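Local coordinates for protein H127A/Y244A mutant of alginate lyase AlyC3 in complex with dimannuronate (Psychromonas sp., PDB 7C8F) that cleaves alginate as a lyase of the PL7 family, probably by beta-elimination, and binds mannuronate units of the polysaccharide in its glycan pocket, at residues B[71-74]-B[75-78]; B[152-155]-B[156-159]. All coordinates share one frame; numbering follows the deposited sequence.

Contact 1 of 2, residues B[71-74]-B[75-78]. With BEM (beta-D-mannopyranuronic acid), chain D.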
ATOM      1  N   MET B  71     -22.488  13.889 -21.260  1.00 15.39           N
ATOM      2  CA  MET B  71     -21.589  13.083 -22.072  1.00 16.77           C
ATOM      3  C   MET B  71     -22.356  11.936 -22.709  1.00 18.61           C
ATOM      4  O   MET B  71     -23.252  11.353 -22.086  1.00 18.54           O
ATOM      5  CB  MET B  71     -20.426  12.521 -21.242  1.00 17.79           C
ATOM      6  CG  MET B  71     -19.377  11.741 -22.051  1.00 18.60           C
ATOM      7  SD  MET B  71     -18.777  12.607 -23.523  1.00 21.14           S
ATOM      8  CE  MET B  71     -18.268  14.185 -22.830  1.00 21.85           C
ATOM      9  N   LYS B  72     -21.979  11.577 -23.915  1.00 19.82           N
ATOM     10  CA  LYS B  72     -22.536  10.426 -24.612  1.00 18.18           C
ATOM     11  C   LYS B  72     -21.520   9.324 -24.782  1.00 22.09           C
ATOM     12  O   LYS B  72     -20.350   9.553 -24.788  1.00 22.43           O
ATOM     13  CB  LYS B  72     -23.149  10.815 -25.963  1.00 21.16           C
ATOM     14  CG  LYS B  72     -22.203  11.377 -26.978  1.00 23.37           C
ATOM     15  CD  LYS B  72     -22.825  11.321 -28.372  1.00 34.74           C
ATOM     16  CE  LYS B  72     -21.984  12.046 -29.398  1.00 54.76           C
ATOM     17  NZ  LYS B  72     -22.405  11.815 -30.821  1.00 55.48           N
ATOM     18  N   ASN B  73     -22.027   8.118 -24.915  1.00 21.51           N
ATOM     19  CA  ASN B  73     -21.285   6.901 -25.149  1.00 20.61           C
ATOM     20  C   ASN B  73     -20.728   6.226 -23.926  1.00 25.36           C
ATOM     21  O   ASN B  73     -20.406   6.850 -22.994  1.00 23.09           O
ATOM     22  CB  ASN B  73     -20.217   7.032 -26.246  1.00 21.84           C
ATOM     23  CG  ASN B  73     -20.760   7.619 -27.527  1.00 27.20           C
ATOM     24  OD1 ASN B  73     -21.815   7.289 -27.971  1.00 29.58           O
ATOM     25  ND2 ASN B  73     -20.006   8.483 -28.116  1.00 25.71           N
ATOM     26  N   ASP B  74     -20.637   4.923 -24.006  1.00 22.98           N
ATOM     27  CA  ASP B  74     -20.176   4.103 -22.938  1.00 23.39           C
ATOM     28  C   ASP B  74     -18.740   4.405 -22.616  1.00 24.05           C
ATOM     29  O   ASP B  74     -17.963   4.569 -23.493  1.00 25.07           O
ATOM     30  CB  ASP B  74     -20.360   2.636 -23.315  1.00 24.81           C
ATOM     31  CG  ASP B  74     -20.367   1.700 -22.135  1.00 36.45           C
ATOM     32  OD1 ASP B  74     -20.561   2.147 -21.028  1.00 29.09           O
ATOM     33  OD2 ASP B  74     -20.213   0.507 -22.329  1.00 32.73           O
ATOM     34  N   HIS B  75     -18.440   4.500 -21.323  1.00 24.81           N
ATOM     35  CA  HIS B  75     -17.089   4.681 -20.796  1.00 26.52           C
ATOM     36  C   HIS B  75     -16.504   6.065 -21.043  1.00 27.97           C
ATOM     37  O   HIS B  75     -15.325   6.292 -20.737  1.00 30.14           O
ATOM     38  CB  HIS B  75     -16.124   3.590 -21.269  1.00 29.82           C
ATOM     39  CG  HIS B  75     -16.659   2.205 -21.082  1.00 35.03           C
ATOM     40  ND1 HIS B  75     -16.853   1.333 -22.132  1.00 50.22           N
ATOM     41  CD2 HIS B  75     -17.065   1.551 -19.968  1.00 48.26           C
ATOM     42  CE1 HIS B  75     -17.343   0.195 -21.670  1.00 39.41           C
ATOM     43  NE2 HIS B  75     -17.481   0.301 -20.361  1.00 40.93           N
ATOM     44  N   LEU B  76     -17.275   6.994 -21.595  1.00 20.38           N
ATOM     45  CA  LEU B  76     -16.789   8.357 -21.722  1.00 20.27           C
ATOM     46  C   LEU B  76     -17.197   9.169 -20.493  1.00 19.63           C
ATOM     47  O   LEU B  76     -18.119   8.806 -19.754  1.00 20.03           O
ATOM     48  CB  LEU B  76     -17.278   9.007 -23.021  1.00 21.76           C
ATOM     49  CG  LEU B  76     -16.749   8.376 -24.320  1.00 24.14           C
ATOM     50  CD1 LEU B  76     -17.013   9.279 -25.526  1.00 21.34           C
ATOM     51  CD2 LEU B  76     -15.259   8.068 -24.213  1.00 31.18           C
ATOM     52  N   ARG B  77     -16.479  10.261 -20.259  1.00 19.44           N
ATOM     53  CA  ARG B  77     -16.672  10.978 -19.007  1.00 18.98           C
ATOM     54  C   ARG B  77     -16.506  12.472 -19.213  1.00 17.53           C
ATOM     55  O   ARG B  77     -15.975  12.938 -20.227  1.00 19.83           O
ATOM     56  CB  ARG B  77     -15.755  10.440 -17.895  1.00 23.06           C
ATOM     57  CG  ARG B  77     -14.325  10.143 -18.311  1.00 52.15           C
ATOM     58  CD  ARG B  77     -13.688   9.044 -17.441  1.00 33.00           C
ATOM     59  NE  ARG B  77     -14.094   9.115 -16.037  1.00 35.23           N
ATOM     60  CZ  ARG B  77     -14.617   8.099 -15.355  1.00 64.69           C
ATOM     61  NH1 ARG B  77     -14.787   6.921 -15.942  1.00 45.65           N
ATOM     62  NH2 ARG B  77     -14.962   8.255 -14.082  1.00 30.34           N
ATOM     63  N   ASN B  78     -16.963  13.219 -18.211  1.00 15.83           N
ATOM     64  CA  ASN B  78     -16.912  14.675 -18.224  1.00 15.40           C
ATOM     65  C   ASN B  78     -16.944  15.108 -16.757  1.00 16.53           C
ATOM     66  O   ASN B  78     -18.012  15.119 -16.138  1.00 16.70           O
ATOM     67  CB  ASN B  78     -18.093  15.229 -19.003  1.00 16.24           C
ATOM     68  CG  ASN B  78     -18.167  16.738 -18.952  1.00 17.40           C
ATOM     69  OD1 ASN B  78     -17.260  17.401 -18.451  1.00 17.20           O
ATOM     70  ND2 ASN B  78     -19.254  17.295 -19.489  1.00 18.27           N
TER
HETATM   71  C1  BEM D   1     -10.021   4.384 -14.719  1.00 66.32           C
HETATM   72  C2  BEM D   1      -9.600   3.045 -14.141  1.00 61.16           C
HETATM   73  O2  BEM D   1      -9.220   3.199 -12.786  1.00 66.96           O
HETATM   74  C3  BEM D   1     -10.718   2.046 -14.282  1.00 61.22           C
HETATM   75  O3  BEM D   1     -10.393   0.857 -13.633  1.00 30.16           O
HETATM   76  C4  BEM D   1     -12.034   2.595 -13.749  1.00 85.78           C
HETATM   77  O4  BEM D   1     -13.080   1.746 -14.210  1.00 35.99           O
HETATM   78  C5  BEM D   1     -12.287   3.980 -14.298  1.00 77.57           C
HETATM   79  O5  BEM D   1     -11.196   4.852 -14.126  1.00 52.11           O
HETATM   80  C6  BEM D   1     -13.418   4.524 -13.521  1.00 69.73           C
HETATM   81  O6B BEM D   1     -13.170   5.273 -12.577  1.00 87.93           O
HETATM   82  O6A BEM D   1     -14.547   4.359 -13.951  1.00 69.20           O
HETATM   83  O1  BEM D   1      -9.054   5.383 -14.452  1.00 61.65           O
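Asp74 and His75, neighbours at the tip of a chain reversal, lay their side chains side by side, the carboxylate stacked on one face of the imidazole with the planes 28° apart. A chi1 of -160° sets Asp74 CG opposite the backbone N, beside the carbonyl carbon, and lays the acid over the ring near its rim, with OD2 3.0 Å from His75 CE1; Asp74 CB adds a CH-pi contact, 4.3 Å from the His75 ring centroid. The pair meets face-on, and neither ring nitrogen is hydrogen-bonded to the carboxylate. Replacing Asp74 with alanine would remove the carboxylate, and this face of the imidazole would probably lose its acidic cover and the ring be freer to turn. Beneath the tip, Leu76 N gives a weak but fairly straight hydrogen bond to Asn73 O (3.4 Å), closing a type II beta turn. Leu76 folds back on the incoming chain: its CD1 sits 3.4 Å from Lys72 O and also touches Asn73 CB, while its CB receives Met71 CG at 3.6 Å. Met71 bends at both chi2 and chi3, curling its thioether round so that CE rests 3.7 Å from Arg77 O and against Asn78 CB. The CB of Arg77 is turned away from the 71-74 arm. Arg77 NH1 donates a bent hydrogen bond to the mannuronate carboxylate oxygen O6A (3.3 Å), which sits obliquely to the guanidinium, while NE is held by a salt bridge to Glu79, which helps set the guanidinium. The whole is a tight turn joining strands 67-72 and 77-82, with an arginine on its outgoing arm lining the glycan pocket.

Contact 2 of 2, residues B[152-155]-B[156-159]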
ATOM      1  N   ASN B 152     -31.003  -5.578  -8.684  1.00 27.55           N
ATOM      2  CA  ASN B 152     -31.859  -6.700  -8.288  1.00 36.15           C
ATOM      3  C   ASN B 152     -33.279  -6.247  -7.935  1.00 27.38           C
ATOM      4  O   ASN B 152     -33.801  -6.475  -6.842  1.00 31.33           O
ATOM      5  CB  ASN B 152     -31.207  -7.616  -7.239  1.00 52.44           C
ATOM      6  CG  ASN B 152     -31.403  -7.137  -5.815  1.00 91.09           C
ATOM      7  OD1 ASN B 152     -31.146  -5.978  -5.491  1.00 93.37           O
ATOM      8  ND2 ASN B 152     -31.866  -8.039  -4.951  1.00 38.26           N
ATOM      9  N   SER B 153     -33.902  -5.598  -8.913  1.00 23.87           N
ATOM     10  CA  SER B 153     -35.288  -5.144  -8.900  1.00 21.23           C
ATOM     11  C   SER B 153     -35.497  -3.817  -8.175  1.00 25.55           C
ATOM     12  O   SER B 153     -36.625  -3.324  -8.157  1.00 23.55           O
ATOM     13  CB  SER B 153     -36.278  -6.188  -8.349  1.00 32.53           C
ATOM     14  OG  SER B 153     -36.228  -7.385  -9.106  1.00 71.79           O
ATOM     15  N   VAL B 154     -34.465  -3.230  -7.572  1.00 20.00           N
ATOM     16  CA  VAL B 154     -34.575  -1.916  -6.947  1.00 19.91           C
ATOM     17  C   VAL B 154     -34.180  -0.892  -8.008  1.00 16.50           C
ATOM     18  O   VAL B 154     -33.015  -0.822  -8.411  1.00 19.58           O
ATOM     19  CB  VAL B 154     -33.684  -1.816  -5.703  1.00 19.18           C
ATOM     20  CG1 VAL B 154     -33.756  -0.415  -5.108  1.00 20.19           C
ATOM     21  CG2 VAL B 154     -34.094  -2.881  -4.658  1.00 18.76           C
ATOM     22  N   LYS B 155     -35.143  -0.096  -8.462  1.00 17.99           N
ATOM     23  CA  LYS B 155     -34.989   0.686  -9.687  1.00 19.46           C
ATOM     24  C   LYS B 155     -34.821   2.173  -9.394  1.00 18.30           C
ATOM     25  O   LYS B 155     -35.546   2.745  -8.572  1.00 18.73           O
ATOM     26  CB  LYS B 155     -36.179   0.462 -10.625  1.00 20.59           C
ATOM     27  CG  LYS B 155     -36.283  -0.979 -11.121  1.00 23.55           C
ATOM     28  CD  LYS B 155     -37.362  -1.140 -12.185  1.00 34.46           C
ATOM     29  CE  LYS B 155     -37.612  -2.608 -12.507  1.00 41.01           C
ATOM     30  NZ  LYS B 155     -36.970  -3.049 -13.776  1.00 66.08           N
ATOM     31  N   GLY B 156     -33.846   2.796 -10.056  1.00 16.21           N
ATOM     32  CA  GLY B 156     -33.727   4.238  -9.995  1.00 18.24           C
ATOM     33  C   GLY B 156     -33.299   4.785  -8.651  1.00 16.27           C
ATOM     34  O   GLY B 156     -33.726   5.878  -8.270  1.00 17.67           O
ATOM     35  N   HIS B 157     -32.466   4.050  -7.917  1.00 16.05           N
ATOM     36  CA  HIS B 157     -31.904   4.571  -6.680  1.00 14.94           C
ATOM     37  C   HIS B 157     -30.502   5.122  -6.912  1.00 14.90           C
ATOM     38  O   HIS B 157     -29.801   4.749  -7.858  1.00 15.40           O
ATOM     39  CB  HIS B 157     -31.823   3.482  -5.604  1.00 17.35           C
ATOM     40  CG  HIS B 157     -33.136   3.168  -4.959  1.00 14.53           C
ATOM     41  ND1 HIS B 157     -33.258   2.921  -3.610  1.00 14.85           N
ATOM     42  CD2 HIS B 157     -34.384   3.071  -5.479  1.00 18.61           C
ATOM     43  CE1 HIS B 157     -34.528   2.654  -3.328  1.00 16.28           C
ATOM     44  NE2 HIS B 157     -35.232   2.756  -4.442  1.00 18.44           N
ATOM     45  N   PHE B 158     -30.114   6.018  -6.017  1.00 12.98           N
ATOM     46  CA  PHE B 158     -28.717   6.389  -5.840  1.00 13.33           C
ATOM     47  C   PHE B 158     -28.040   5.351  -4.958  1.00 13.77           C
ATOM     48  O   PHE B 158     -28.642   4.847  -4.003  1.00 14.18           O
ATOM     49  CB  PHE B 158     -28.643   7.720  -5.104  1.00 14.33           C
ATOM     50  CG  PHE B 158     -29.145   8.896  -5.887  1.00 14.08           C
ATOM     51  CD1 PHE B 158     -28.686   9.152  -7.172  1.00 15.44           C
ATOM     52  CD2 PHE B 158     -30.071   9.757  -5.321  1.00 15.84           C
ATOM     53  CE1 PHE B 158     -29.128  10.262  -7.871  1.00 16.92           C
ATOM     54  CE2 PHE B 158     -30.522  10.871  -6.015  1.00 16.62           C
ATOM     55  CZ  PHE B 158     -30.058  11.114  -7.297  1.00 19.11           C
ATOM     56  N   TRP B 159     -26.773   5.053  -5.257  1.00 13.02           N
ATOM     57  CA  TRP B 159     -26.001   4.085  -4.485  1.00 13.38           C
ATOM     58  C   TRP B 159     -24.593   4.617  -4.283  1.00 13.63           C
ATOM     59  O   TRP B 159     -24.053   5.314  -5.146  1.00 14.62           O
ATOM     60  CB  TRP B 159     -25.859   2.731  -5.203  1.00 15.02           C
ATOM     61  CG  TRP B 159     -27.163   2.065  -5.507  1.00 15.37           C
ATOM     62  CD1 TRP B 159     -27.945   2.285  -6.603  1.00 16.09           C
ATOM     63  CD2 TRP B 159     -27.839   1.083  -4.713  1.00 17.69           C
ATOM     64  NE1 TRP B 159     -29.066   1.490  -6.543  1.00 16.66           N
ATOM     65  CE2 TRP B 159     -29.029   0.756  -5.391  1.00 16.96           C
ATOM     66  CE3 TRP B 159     -27.559   0.460  -3.495  1.00 17.69           C
ATOM     67  CZ2 TRP B 159     -29.942  -0.169  -4.895  1.00 19.68           C
ATOM     68  CZ3 TRP B 159     -28.481  -0.474  -2.999  1.00 18.60           C
ATOM     69  CH2 TRP B 159     -29.649  -0.770  -3.703  1.00 22.79           C
TER
HETATM   70  O   HOH W   1     -31.268   1.367  -8.447  1.00 17.66           O
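Val154 CG1 sits over the face of the His157 imidazole, almost exactly above its centre, 3.4 Å from the centroid and 4° off the ring normal, a close CH-pi contact. With CG1 anti to the backbone N (chi1 177°), the same methyl also reaches Trp159 CZ2 at 3.8 Å, and so it bridges two aromatic side chains. At the imidazole edge, Lys155 O lies in the ring plane, 3.3 Å from His157 CD2, while the ring's ND1 is hydrogen-bonded to Asp193. Next to this close-fitting part a water joins the two backbones and the indole: it donates to Val154 O (2.8 Å) and accepts from His157 N (3.0 Å) and from Trp159 NE1 (2.9 Å), lying in the indole plane. Three bonds thus fix the water inside the bend. The looser side is that of the exposed Lys155, whose CB touches Gly156 N while its NZ makes a salt bridge with Asp150. Gly156, with positive phi, makes the corner; a side chain there would run into Lys155 O. Beyond it, strand 157-163 runs between strands 143-148 and 189-196, with Trp159 touching Val146 and Asp193, whereas strand 154-155 pairs with 150-151 in a separate small hairpin.

Contact 1 closes before contact 2 opens along the chain, and their centres lie about 21 Å apart, with nearest atoms about 13 Å apart and no touch. Both reach the same large antiparallel sheet, through strand 77-82 in contact 1 and strand 157-163 in contact 2; strands 119-129 and 143-148, together with 235-240 or 242-245, lie between them. At 71-78 the chain crosses from the seven-stranded sheet into this one, whereas at 152-159 it enters from a small two-stranded hairpin. Contact 1 contributes to the glycan pocket directly, while the side chain of Trp159 in contact 2 lies about 11 Å from a bound mannuronate, nearer the periphery of this concanavalin-clan fold.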